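Local coordinates for Serine/threonine-protein acetyltransferase HopZ1a (Pseudomonas syringae pv. syringae, PDB 5KLP) that transfers acetyl groups from acetyl-CoA to serine, threonine and lysine residues of host proteins, using inositol hexakisphosphate as its cofactor, at residues Q25-N28 with D29-Y33; Y93-Q96 with A97-D101; T161-D164 with L165-G169; C189-Y192 with S193-Y196; Y271-M274 with K275-D278. The protein carries 10 engineered substitutions. All coordinates share one frame; numbering follows the deposited sequence.

Interaction 1: Q25-N28 with D29-Y33. With IHP (inositol hexakisphosphate), chain D.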
# COMPACT_ATOMS: atom_id res chain seq x y z
N GLN A 25 17.79 11.44 10.70
CA GLN A 25 17.49 12.77 10.17
C GLN A 25 15.97 12.96 10.14
O GLN A 25 15.46 14.05 10.42
CB GLN A 25 18.10 12.92 8.78
CG GLN A 25 18.09 14.30 8.16
CD GLN A 25 18.80 15.35 9.03
OE1 GLN A 25 19.82 15.07 9.65
NE2 GLN A 25 18.35 16.60 8.95
N LYS A 26 15.25 11.90 9.81
CA LYS A 26 13.79 12.00 9.82
C LYS A 26 13.28 12.13 11.26
O LYS A 26 12.30 12.83 11.50
CB LYS A 26 13.15 10.81 9.11
CG LYS A 26 13.39 10.81 7.61
CD LYS A 26 12.68 9.63 6.97
CE LYS A 26 12.84 9.61 5.45
NZ LYS A 26 11.78 10.38 4.74
N ILE A 27 13.94 11.47 12.19
CA ILE A 27 13.63 11.62 13.61
C ILE A 27 13.86 13.07 14.05
O ILE A 27 12.99 13.70 14.67
CB ILE A 27 14.48 10.66 14.49
CG1 ILE A 27 14.00 9.22 14.32
CG2 ILE A 27 14.44 11.07 15.96
CD1 ILE A 27 14.92 8.20 14.93
N ASN A 28 15.04 13.61 13.74
CA ASN A 28 15.38 14.98 14.12
C ASN A 28 14.46 16.03 13.49
O ASN A 28 14.16 17.06 14.10
CB ASN A 28 16.83 15.27 13.77
CG ASN A 28 17.79 14.40 14.57
OD1 ASN A 28 17.42 13.87 15.62
ND2 ASN A 28 19.03 14.27 14.09
N ASP A 29 14.02 15.79 12.26
CA ASP A 29 13.11 16.70 11.59
C ASP A 29 11.73 16.72 12.26
O ASP A 29 11.08 17.76 12.32
CB ASP A 29 12.98 16.34 10.11
CG ASP A 29 14.22 16.69 9.31
OD1 ASP A 29 15.01 17.54 9.78
OD2 ASP A 29 14.40 16.14 8.20
N LEU A 30 11.29 15.57 12.76
CA LEU A 30 9.95 15.47 13.30
C LEU A 30 9.89 15.97 14.75
O LEU A 30 8.91 16.60 15.15
CB LEU A 30 9.42 14.03 13.22
CG LEU A 30 8.04 13.84 13.88
CD1 LEU A 30 7.01 14.78 13.26
CD2 LEU A 30 7.56 12.40 13.82
N LYS A 31 10.96 15.72 15.50
CA LYS A 31 10.99 15.97 16.93
C LYS A 31 10.46 17.34 17.41
O LYS A 31 9.63 17.38 18.31
CB LYS A 31 12.41 15.76 17.45
CG LYS A 31 12.51 15.61 18.95
CD LYS A 31 13.73 14.80 19.31
CE LYS A 31 13.74 13.49 18.55
NZ LYS A 31 15.01 12.74 18.81
N PRO A 32 10.92 18.46 16.81
CA PRO A 32 10.40 19.74 17.30
C PRO A 32 8.90 19.90 17.08
O PRO A 32 8.23 20.53 17.89
CB PRO A 32 11.19 20.78 16.48
CG PRO A 32 11.65 20.06 15.29
CD PRO A 32 11.90 18.65 15.72
N TYR A 33 8.37 19.34 15.99
CA TYR A 33 6.93 19.42 15.76
C TYR A 33 6.18 18.68 16.84
O TYR A 33 5.16 19.16 17.34
CB TYR A 33 6.55 18.84 14.40
CG TYR A 33 7.06 19.61 13.20
CD1 TYR A 33 6.40 20.75 12.75
CD2 TYR A 33 8.17 19.17 12.49
CE1 TYR A 33 6.85 21.44 11.64
CE2 TYR A 33 8.63 19.86 11.38
CZ TYR A 33 7.96 20.99 10.96
OH TYR A 33 8.42 21.67 9.86
C1 IHP D . 8.91 13.17 -0.72
C2 IHP D . 8.61 11.63 -0.44
C3 IHP D . 9.71 10.63 0.10
C4 IHP D . 11.16 11.28 0.25
C5 IHP D . 11.47 12.54 -0.55
C6 IHP D . 10.36 13.52 -0.19
O11 IHP D . 8.69 13.52 -1.96
P1 IHP D . 7.65 14.67 -2.63
O21 IHP D . 7.04 14.13 -3.92
O31 IHP D . 8.44 15.94 -2.97
O41 IHP D . 6.51 15.09 -1.73
O12 IHP D . 7.88 11.03 -1.45
P2 IHP D . 6.34 10.48 -1.05
O22 IHP D . 5.48 11.66 -0.56
O32 IHP D . 5.60 9.78 -2.20
O42 IHP D . 6.46 9.52 0.16
O13 IHP D . 9.72 9.65 -0.71
P3 IHP D . 9.41 8.00 -0.62
O23 IHP D . 8.03 7.53 -0.17
O33 IHP D . 9.54 7.79 -2.12
O43 IHP D . 10.47 7.21 0.14
O14 IHP D . 12.13 10.38 0.05
P4 IHP D . 12.90 9.63 1.27
O24 IHP D . 12.05 8.49 1.84
O34 IHP D . 14.27 9.08 0.83
O44 IHP D . 13.17 10.61 2.42
O15 IHP D . 11.72 12.37 -1.86
P5 IHP D . 13.26 12.64 -2.55
O25 IHP D . 14.33 12.78 -1.47
O35 IHP D . 13.67 11.46 -3.47
O45 IHP D . 13.30 13.92 -3.40
O16 IHP D . 10.70 14.76 -0.53
P6 IHP D . 10.30 16.10 0.31
O26 IHP D . 10.33 15.82 1.81
O36 IHP D . 11.26 17.26 -0.00
O46 IHP D . 8.89 16.58 -0.06

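Interaction 2: Y93-Q96 with A97-D101. Engineered in segment 93-96: Tyr93 (natural residue Glu).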
# COMPACT_ATOMS: atom_id res chain seq x y z
N TYR A 93 -18.15 0.48 2.36
CA TYR A 93 -18.27 1.90 2.02
C TYR A 93 -17.54 2.24 0.73
O TYR A 93 -17.86 3.24 0.07
CB TYR A 93 -17.76 2.77 3.18
CG TYR A 93 -18.61 2.63 4.43
CD1 TYR A 93 -19.91 3.11 4.45
CD2 TYR A 93 -18.12 2.00 5.57
CE1 TYR A 93 -20.70 2.99 5.58
CE2 TYR A 93 -18.90 1.87 6.70
CZ TYR A 93 -20.19 2.36 6.70
OH TYR A 93 -20.97 2.22 7.82
N LEU A 94 -16.59 1.40 0.34
CA LEU A 94 -16.00 1.50 -1.00
C LEU A 94 -17.09 1.22 -2.02
O LEU A 94 -17.24 1.95 -3.01
CB LEU A 94 -14.86 0.50 -1.17
CG LEU A 94 -14.29 0.34 -2.58
CD1 LEU A 94 -13.76 1.66 -3.12
CD2 LEU A 94 -13.20 -0.72 -2.59
N ILE A 95 -17.87 0.18 -1.78
CA ILE A 95 -18.93 -0.18 -2.72
C ILE A 95 -19.95 0.95 -2.84
O ILE A 95 -20.37 1.31 -3.94
CB ILE A 95 -19.62 -1.46 -2.29
CG1 ILE A 95 -18.69 -2.64 -2.55
CG2 ILE A 95 -20.97 -1.62 -3.01
CD1 ILE A 95 -19.13 -3.92 -1.90
N GLN A 96 -20.33 1.51 -1.70
CA GLN A 96 -21.23 2.65 -1.67
C GLN A 96 -20.65 3.82 -2.47
O GLN A 96 -21.37 4.52 -3.17
CB GLN A 96 -21.48 3.07 -0.22
CG GLN A 96 -22.48 4.20 -0.01
CD GLN A 96 -22.69 4.49 1.46
OE1 GLN A 96 -23.47 3.82 2.14
NE2 GLN A 96 -21.98 5.48 1.98
N ALA A 97 -19.33 4.01 -2.39
CA ALA A 97 -18.72 5.12 -3.12
C ALA A 97 -18.78 4.87 -4.64
O ALA A 97 -18.81 5.81 -5.42
CB ALA A 97 -17.28 5.32 -2.66
N LEU A 98 -18.81 3.61 -5.04
CA LEU A 98 -18.96 3.27 -6.46
C LEU A 98 -20.36 3.62 -6.95
O LEU A 98 -20.60 3.71 -8.15
CB LEU A 98 -18.68 1.79 -6.70
CG LEU A 98 -17.29 1.30 -6.31
CD1 LEU A 98 -17.22 -0.21 -6.39
CD2 LEU A 98 -16.23 1.93 -7.23
N GLN A 99 -21.29 3.79 -6.01
CA GLN A 99 -22.67 4.09 -6.38
C GLN A 99 -22.99 5.56 -6.14
O GLN A 99 -24.15 5.92 -5.94
CB GLN A 99 -23.65 3.22 -5.58
CG GLN A 99 -23.49 1.72 -5.75
CD GLN A 99 -24.01 0.93 -4.56
OE1 GLN A 99 -24.43 1.51 -3.55
NE2 GLN A 99 -24.00 -0.39 -4.67
N SER A 100 -21.97 6.42 -6.18
CA SER A 100 -22.19 7.85 -5.94
C SER A 100 -21.55 8.76 -6.98
O SER A 100 -20.79 8.32 -7.84
CB SER A 100 -21.70 8.23 -4.55
OG SER A 100 -22.33 7.44 -3.56
N ASP A 101 -21.88 10.04 -6.87
CA ASP A 101 -21.52 11.07 -7.85
C ASP A 101 -20.08 11.63 -7.73
O ASP A 101 -19.80 12.71 -8.25
CB ASP A 101 -22.52 12.22 -7.75

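Interaction 3: T161-D164 with L165-G169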
# COMPACT_ATOMS: atom_id res chain seq x y z
N THR A 161 -14.41 -9.28 -0.00
CA THR A 161 -14.43 -8.05 -0.80
C THR A 161 -14.89 -8.33 -2.23
O THR A 161 -15.77 -7.64 -2.76
CB THR A 161 -13.04 -7.39 -0.81
OG1 THR A 161 -12.64 -7.14 0.54
CG2 THR A 161 -13.05 -6.06 -1.58
N LEU A 162 -14.30 -9.35 -2.85
CA LEU A 162 -14.67 -9.71 -4.22
C LEU A 162 -16.14 -10.10 -4.30
O LEU A 162 -16.86 -9.73 -5.24
CB LEU A 162 -13.78 -10.85 -4.73
CG LEU A 162 -12.29 -10.53 -4.87
CD1 LEU A 162 -11.51 -11.78 -5.27
CD2 LEU A 162 -12.08 -9.44 -5.91
N GLU A 163 -16.58 -10.88 -3.32
CA GLU A 163 -17.97 -11.34 -3.31
C GLU A 163 -18.93 -10.15 -3.25
O GLU A 163 -19.92 -10.08 -3.99
CB GLU A 163 -18.20 -12.28 -2.14
CG GLU A 163 -19.60 -12.83 -2.05
CD GLU A 163 -19.83 -13.55 -0.74
OE1 GLU A 163 -19.58 -12.94 0.33
OE2 GLU A 163 -20.27 -14.73 -0.76
N ASP A 164 -18.62 -9.21 -2.36
CA ASP A 164 -19.46 -8.04 -2.19
C ASP A 164 -19.43 -7.16 -3.44
O ASP A 164 -20.47 -6.68 -3.88
CB ASP A 164 -19.05 -7.26 -0.94
CG ASP A 164 -19.41 -7.99 0.37
OD1 ASP A 164 -20.41 -8.74 0.37
OD2 ASP A 164 -18.70 -7.82 1.39
N LEU A 165 -18.25 -6.97 -4.02
CA LEU A 165 -18.13 -6.21 -5.26
C LEU A 165 -19.02 -6.81 -6.35
O LEU A 165 -19.79 -6.10 -7.00
CB LEU A 165 -16.67 -6.19 -5.73
CG LEU A 165 -15.75 -5.18 -5.03
CD1 LEU A 165 -14.29 -5.46 -5.29
CD2 LEU A 165 -16.09 -3.78 -5.52
N SER A 166 -18.94 -8.13 -6.50
CA SER A 166 -19.68 -8.86 -7.52
C SER A 166 -21.20 -8.71 -7.32
O SER A 166 -21.94 -8.37 -8.26
CB SER A 166 -19.27 -10.33 -7.50
OG SER A 166 -19.87 -11.04 -8.56
N GLU A 167 -21.64 -8.96 -6.09
CA GLU A 167 -23.06 -8.86 -5.75
C GLU A 167 -23.59 -7.45 -5.96
O GLU A 167 -24.78 -7.26 -6.19
CB GLU A 167 -23.30 -9.30 -4.30
CG GLU A 167 -23.11 -10.80 -4.08
CD GLU A 167 -23.13 -11.19 -2.60
OE1 GLU A 167 -23.43 -10.33 -1.75
OE2 GLU A 167 -22.81 -12.36 -2.30
N SER A 168 -22.71 -6.45 -5.88
CA SER A 168 -23.14 -5.07 -6.12
C SER A 168 -23.18 -4.72 -7.62
O SER A 168 -23.62 -3.63 -8.00
CB SER A 168 -22.23 -4.09 -5.38
OG SER A 168 -20.97 -4.00 -6.01
N GLY A 169 -22.74 -5.65 -8.46
CA GLY A 169 -22.77 -5.46 -9.90
C GLY A 169 -21.44 -5.15 -10.57
O GLY A 169 -21.40 -4.80 -11.74

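Interaction 4: C189-Y192 with S193-Y196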
# COMPACT_ATOMS: atom_id res chain seq x y z
N CYS A 189 0.76 -1.96 7.74
CA CYS A 189 0.02 -2.01 6.49
C CYS A 189 -0.71 -0.70 6.19
O CYS A 189 -0.90 -0.36 5.03
CB CYS A 189 -0.97 -3.17 6.53
SG CYS A 189 -0.18 -4.74 6.04
N VAL A 190 -1.07 0.05 7.22
CA VAL A 190 -1.67 1.34 6.97
C VAL A 190 -0.67 2.27 6.29
O VAL A 190 -1.04 3.00 5.38
CB VAL A 190 -2.18 2.00 8.25
CG1 VAL A 190 -2.75 3.37 7.95
CG2 VAL A 190 -3.25 1.13 8.93
N MSE A 191 0.58 2.26 6.75
CA MSE A 191 1.61 3.13 6.17
C MSE A 191 1.94 2.69 4.74
O MSE A 191 2.11 3.54 3.86
CB MSE A 191 2.87 3.12 7.04
CG MSE A 191 2.73 3.96 8.33
SE MSE A 191 2.19 5.82 7.92
CE MSE A 191 0.33 5.72 8.55
N TYR A 192 2.02 1.38 4.49
CA TYR A 192 2.25 0.92 3.11
C TYR A 192 1.09 1.34 2.21
O TYR A 192 1.29 1.80 1.10
CB TYR A 192 2.43 -0.61 3.02
CG TYR A 192 3.82 -1.07 3.39
CD1 TYR A 192 4.87 -0.98 2.49
CD2 TYR A 192 4.09 -1.56 4.67
CE1 TYR A 192 6.16 -1.39 2.84
CE2 TYR A 192 5.37 -1.98 5.02
CZ TYR A 192 6.39 -1.89 4.11
OH TYR A 192 7.66 -2.30 4.47
N SER A 193 -0.13 1.18 2.72
CA SER A 193 -1.30 1.52 1.93
C SER A 193 -1.36 3.02 1.62
O SER A 193 -1.72 3.41 0.51
CB SER A 193 -2.58 1.07 2.66
OG SER A 193 -2.63 -0.35 2.79
N LEU A 194 -1.04 3.84 2.62
CA LEU A 194 -1.01 5.29 2.41
C LEU A 194 0.08 5.65 1.41
O LEU A 194 -0.15 6.42 0.47
CB LEU A 194 -0.79 6.03 3.75
CG LEU A 194 -0.60 7.55 3.66
CD1 LEU A 194 -1.81 8.19 2.98
CD2 LEU A 194 -0.37 8.18 5.04
N ASN A 195 1.27 5.09 1.60
CA ASN A 195 2.35 5.35 0.65
C ASN A 195 1.96 4.91 -0.74
O ASN A 195 2.24 5.60 -1.72
CB ASN A 195 3.64 4.64 1.08
CG ASN A 195 4.81 4.97 0.16
OD1 ASN A 195 5.07 4.27 -0.81
ND2 ASN A 195 5.50 6.08 0.44
N TYR A 196 1.31 3.76 -0.83
CA TYR A 196 0.90 3.20 -2.11
C TYR A 196 -0.11 4.08 -2.83
O TYR A 196 -0.07 4.21 -4.06
CB TYR A 196 0.34 1.80 -1.90
CG TYR A 196 1.41 0.72 -1.85
CD1 TYR A 196 2.77 1.05 -1.71
CD2 TYR A 196 1.07 -0.63 -1.97
CE1 TYR A 196 3.74 0.07 -1.68
CE2 TYR A 196 2.04 -1.62 -1.95
CZ TYR A 196 3.38 -1.27 -1.81
OH TYR A 196 4.33 -2.27 -1.80

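Interaction 5: Y271-M274 with K275-D278. Engineered in segment 271-274: Tyr271 (natural residue Lys), Tyr272 (natural residue Gln).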
# COMPACT_ATOMS: atom_id res chain seq x y z
N TYR A 271 17.71 -7.23 -3.33
CA TYR A 271 18.78 -7.81 -4.12
C TYR A 271 18.22 -8.60 -5.31
O TYR A 271 18.65 -8.39 -6.45
CB TYR A 271 19.67 -8.70 -3.24
CG TYR A 271 20.66 -9.54 -4.03
CD1 TYR A 271 21.86 -9.00 -4.46
CD2 TYR A 271 20.38 -10.86 -4.34
CE1 TYR A 271 22.76 -9.76 -5.18
CE2 TYR A 271 21.28 -11.62 -5.06
CZ TYR A 271 22.47 -11.06 -5.48
OH TYR A 271 23.36 -11.81 -6.20
N TYR A 272 17.27 -9.50 -5.07
CA TYR A 272 16.72 -10.32 -6.15
C TYR A 272 15.88 -9.52 -7.15
O TYR A 272 15.87 -9.82 -8.34
CB TYR A 272 15.90 -11.49 -5.58
CG TYR A 272 16.78 -12.45 -4.79
CD1 TYR A 272 17.76 -13.18 -5.42
CD2 TYR A 272 16.63 -12.60 -3.42
CE1 TYR A 272 18.59 -14.04 -4.71
CE2 TYR A 272 17.45 -13.46 -2.70
CZ TYR A 272 18.42 -14.17 -3.35
OH TYR A 272 19.24 -15.03 -2.65
N LEU A 273 15.18 -8.50 -6.67
CA LEU A 273 14.40 -7.66 -7.57
C LEU A 273 15.31 -6.96 -8.58
O LEU A 273 14.98 -6.87 -9.77
CB LEU A 273 13.59 -6.64 -6.77
CG LEU A 273 12.42 -7.26 -6.00
CD1 LEU A 273 11.64 -6.20 -5.27
CD2 LEU A 273 11.52 -7.99 -6.98
N MSE A 274 16.46 -6.47 -8.11
CA MSE A 274 17.43 -5.81 -8.99
C MSE A 274 18.10 -6.75 -9.98
O MSE A 274 18.74 -6.31 -10.93
CB MSE A 274 18.51 -5.11 -8.17
CG MSE A 274 18.02 -3.89 -7.43
SE MSE A 274 19.54 -2.79 -6.87
CE MSE A 274 20.11 -2.16 -8.64
N LYS A 275 17.96 -8.05 -9.75
CA LYS A 275 18.57 -9.06 -10.61
C LYS A 275 17.66 -9.42 -11.77
O LYS A 275 18.07 -10.11 -12.70
CB LYS A 275 18.90 -10.31 -9.79
CG LYS A 275 20.09 -10.14 -8.86
CD LYS A 275 20.77 -11.47 -8.54
CE LYS A 275 20.60 -12.51 -9.64
NZ LYS A 275 21.23 -13.81 -9.25
N ARG A 276 16.41 -8.97 -11.71
CA ARG A 276 15.45 -9.28 -12.75
C ARG A 276 15.93 -8.76 -14.10
O ARG A 276 16.36 -7.61 -14.22
CB ARG A 276 14.07 -8.70 -12.39
CG ARG A 276 13.47 -9.33 -11.12
CD ARG A 276 12.22 -8.59 -10.62
NE ARG A 276 11.03 -8.99 -11.37
CZ ARG A 276 10.52 -8.28 -12.37
NH1 ARG A 276 11.10 -7.14 -12.72
NH2 ARG A 276 9.45 -8.71 -13.02
N PRO A 277 15.88 -9.62 -15.12
CA PRO A 277 16.35 -9.37 -16.49
C PRO A 277 15.76 -8.10 -17.11
O PRO A 277 16.46 -7.43 -17.86
CB PRO A 277 15.88 -10.61 -17.26
CG PRO A 277 15.85 -11.67 -16.23
CD PRO A 277 15.40 -11.00 -14.96
N ASP A 278 14.50 -7.80 -16.81
CA ASP A 278 13.85 -6.65 -17.43
C ASP A 278 14.40 -5.33 -16.89
O ASP A 278 14.09 -4.26 -17.40
CB ASP A 278 12.32 -6.71 -17.24
CG ASP A 278 11.90 -6.66 -15.78
OD1 ASP A 278 12.77 -6.65 -14.88
OD2 ASP A 278 10.68 -6.62 -15.52
O HOH W 1 15.37 -5.39 -12.18
O HOH W 2 18.05 -5.93 -13.53

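Interaction 1: Q25-N28 with D29-Y33
Pro32 sits inside helix 21-36 and breaks its bonding: with no N-H to offer, it sets its ring carbon CD 3.2 Å from Asn28 O, where the next alpha-helical hydrogen bond would otherwise fall. The helix is kinked there, and Tyr33 N turns back only weakly to Leu30 O. Up to that point the spacing is regular, with Asp29 N on Gln25 O, Leu30 N on Lys26 O and Lys31 N on Ile27 O. Along one side the amide of Gln25 meets the carboxylate of Asp29 at a loose 3.6 Å between NE2 and OD1, their planes 78° apart, with a long, weak ion pair from Asp29 to Lys334 beyond. Lys31 bends at chi3 (-53°), laying CE and NZ beside Ile27 CG2, with NZ 3.4 Å from it. Ile27 and Leu30 suit the buried side, where they pack on Leu49 of helix 40-53 and Leu330 of helix 324-340. Lys26 serves the cofactor pocket. Its chain runs extended as far as CE and bends only at chi4 (-89°), carrying the amine to a phosphate of inositol hexakisphosphate, with NZ 2.7 Å from O44 and a weak second bond to O24.

Interaction 2: Y93-Q96 with A97-D101
Gln96 O takes two hydrogen bonds at the C-terminal end of helix 91-98, from Gln99 N at 2.9 Å and from Ser100 OG at 3.1 Å. This is the helix of the beta-alpha-beta unit that links strands 85-87 and 105-110. The two donors come from opposite faces of the carbonyl plane, the amide standing 65° out of it and the hydroxyl tilted by 32°. Serine suits the turn because its short hydroxyl can take up a carbonyl at the helix end that has no regular i+4 amide partner, although Ser100 is poorly ordered. One turn earlier the pattern is still alpha-helical, Ala97 N bonding to Tyr93 O and Leu98 N to Leu94 O, while Gln99 N reaches Ile95 O only weakly. Tyr93 is an engineered residue and enters here through its backbone. The small Ala97 lays its CB 3.4 Å from Leu94 O and also touches Phe88. Leu94 and Leu98 turn to Phe106 of strand 105-110, and Ile95 packs against helix 153-167. Gln99 lies alongside Ile95, pointing the same way: with CG anti to the carbonyl carbon (chi1 -59°), its extended chain passes over Ile95 O and brings NE2 to 3.7 Å from Ile95 CG2.

Interaction 3: T161-D164 with L165-G169
A Schellman motif closes helix 153-167, and the contact between Thr161-Asp164 and Leu165-Gly169 is the last turn leading into it. Leu165 N, Ser166 N and Glu167 N bond to Thr161 O, Leu162 O and Glu163 O, each at 2.9 Å and nearly straight. Ser168 N still reaches Asp164 O, though at a poorer angle. Gly169 then leaves the helix with positive phi (104°), where a CB would press against the preceding carbonyl oxygen, and its N turns back to Ser166 O at 2.8 Å. Ser168 adds a bond of its own: its hydroxyl lies between the backbone N and the carbonyl carbon (chi1 73°) and folds back so that OG donates to Leu165 O at 2.6 Å. The helix belongs to the beta-alpha-beta crossover from strand 138-143 to strand 175-179, and its apolar residues lie buried. Leu165 runs beside Thr161, its CD1 4.0 Å from Thr161 CG2, while Leu162 faces Leu172 and Met243. Glu163 and Glu167 make one side acidic. They extend side by side with their carboxylate planes 37° apart; the two OE2 atoms are 3.8 Å apart, and Glu167 OE2 rests 3.3 Å from Glu163 CG. This crowding of negative charge, near the helix end where backbone carbonyls also gather, would be expected to raise the pKa of the glutamates somewhat. Asp164 lies towards helix 91-98; its OD1 is near the carboxylate of Glu167, but its OD2 is engaged by His91 NE2 from that helix, which ties the two helices together.

Interaction 4: C189-Y192 with S193-Y196
Residues 189-196 form the first two turns of helix 189-202, with regular alpha-helical bonds from Ser193 N to Cys189 O, Leu194 N to Val190 O, Asn195 N to Met191 O and Tyr196 N to Tyr192 O. The helix begins with the active-site cysteine, as in the papain-like clan CA peptidases to which the YopJ family is related. Cys189 O accepts twice, from Ser193 N at 2.9 Å and Ser193 OG at 2.8 Å, the two donors reaching it from opposite faces of the carbonyl plane. Serine fits this buried spot because its hydroxyl, anti to the carbonyl carbon (chi1 -64°), is satisfied within its own helix, a grip that would be expected to steady the backbone of the active-site residue. Met191, present as selenomethionine, and Leu194 form an apolar side, CE to CD2 4.3 Å, packed against Met72 of helix 61-79. Asn195 turns away to the cofactor, its ND2 bonded to inositol hexakisphosphate, so the same helix carries the active-site cysteine and a cofactor ligand, consistent with the allosteric character of the enzyme. The two tyrosines bury their rings while their hydroxyls find carbonyls elsewhere, Tyr192 at His263 and Tyr196 at Phe260. Tyr196 comes to the edge of the Tyr192 ring near its plane, its CE1 4.4 Å from Tyr192 CD1, and its CG lies 3.1 Å from Tyr192 O.

Interaction 5: Y271-M274 with K275-D278
Lys275 folds its aliphatic chain against the ring of Tyr271, an engineered residue, where helix 267-274 gives way to loop. With CG anti to the backbone N (chi1 170°), the tyrosine ring leans towards the C-terminal end of the helix, where Lys275 meets it, and the two side chains cross at a slant. Lys275 CG lies over one face of the ring, 4.2 Å above its plane and toward the rim, while CD comes within 3.5 Å of Tyr271 OH. The lysine chain bends at chi3 (28°), away from a staggered value, which at an exposed lysine may reflect loose placement. Tyr271 CD2 stands 3.6 Å above the ring of Tyr272, also engineered, toward its rim. The backbone tightens as the helix ends, Lys275 N bonding to Tyr272 O at 3.1 Å and Arg276 N to Leu273 O at 3.2 Å, both donors well above the carbonyl planes. A water sits at this turn between Leu273 O and Arg276 O. Arginine suits the exit because its methylenes can line an apolar neighbour while its head pairs with acids. Its CD lies alongside Leu273, 3.8 Å from CD2; the bend at chi3 (81°) then turns the guanidinium to Asp278, with NH1 2.8 Å from OD1, and NH2 makes a salt bridge to Asp254. Leu273 and Arg276 pack on Ala253 of helix 252-255, whereas Met274, a selenomethionine, faces Ala282 and Asn295 in the loop that leads to helix 296-302.

How the interactions relate
Interactions 1 and 4 flank the inositol hexakisphosphate pocket: their centres are about 21 Å apart and their nearest atoms about 9 Å, and Lys26 and Asn195 each bond the same cofactor. Interaction 4 also carries the catalytic Cys189, and its centre lies about 4 Å from the centre of the chain. Interactions 2 and 3 touch directly, centres about 12 Å apart, where Ile95 CD1 meets Asp164 CB at 3.5 Å and Leu98 CD1 meets Leu165 CD2 at 3.8 Å; two crossover helices of the mixed sheet thus end side by side. Interactions 1 and 3 lie on opposite sides of the chain's centre, their own centres about 44 Å apart. Interaction 5 remains peripheral, its nearest atoms about 9 Å from interaction 4.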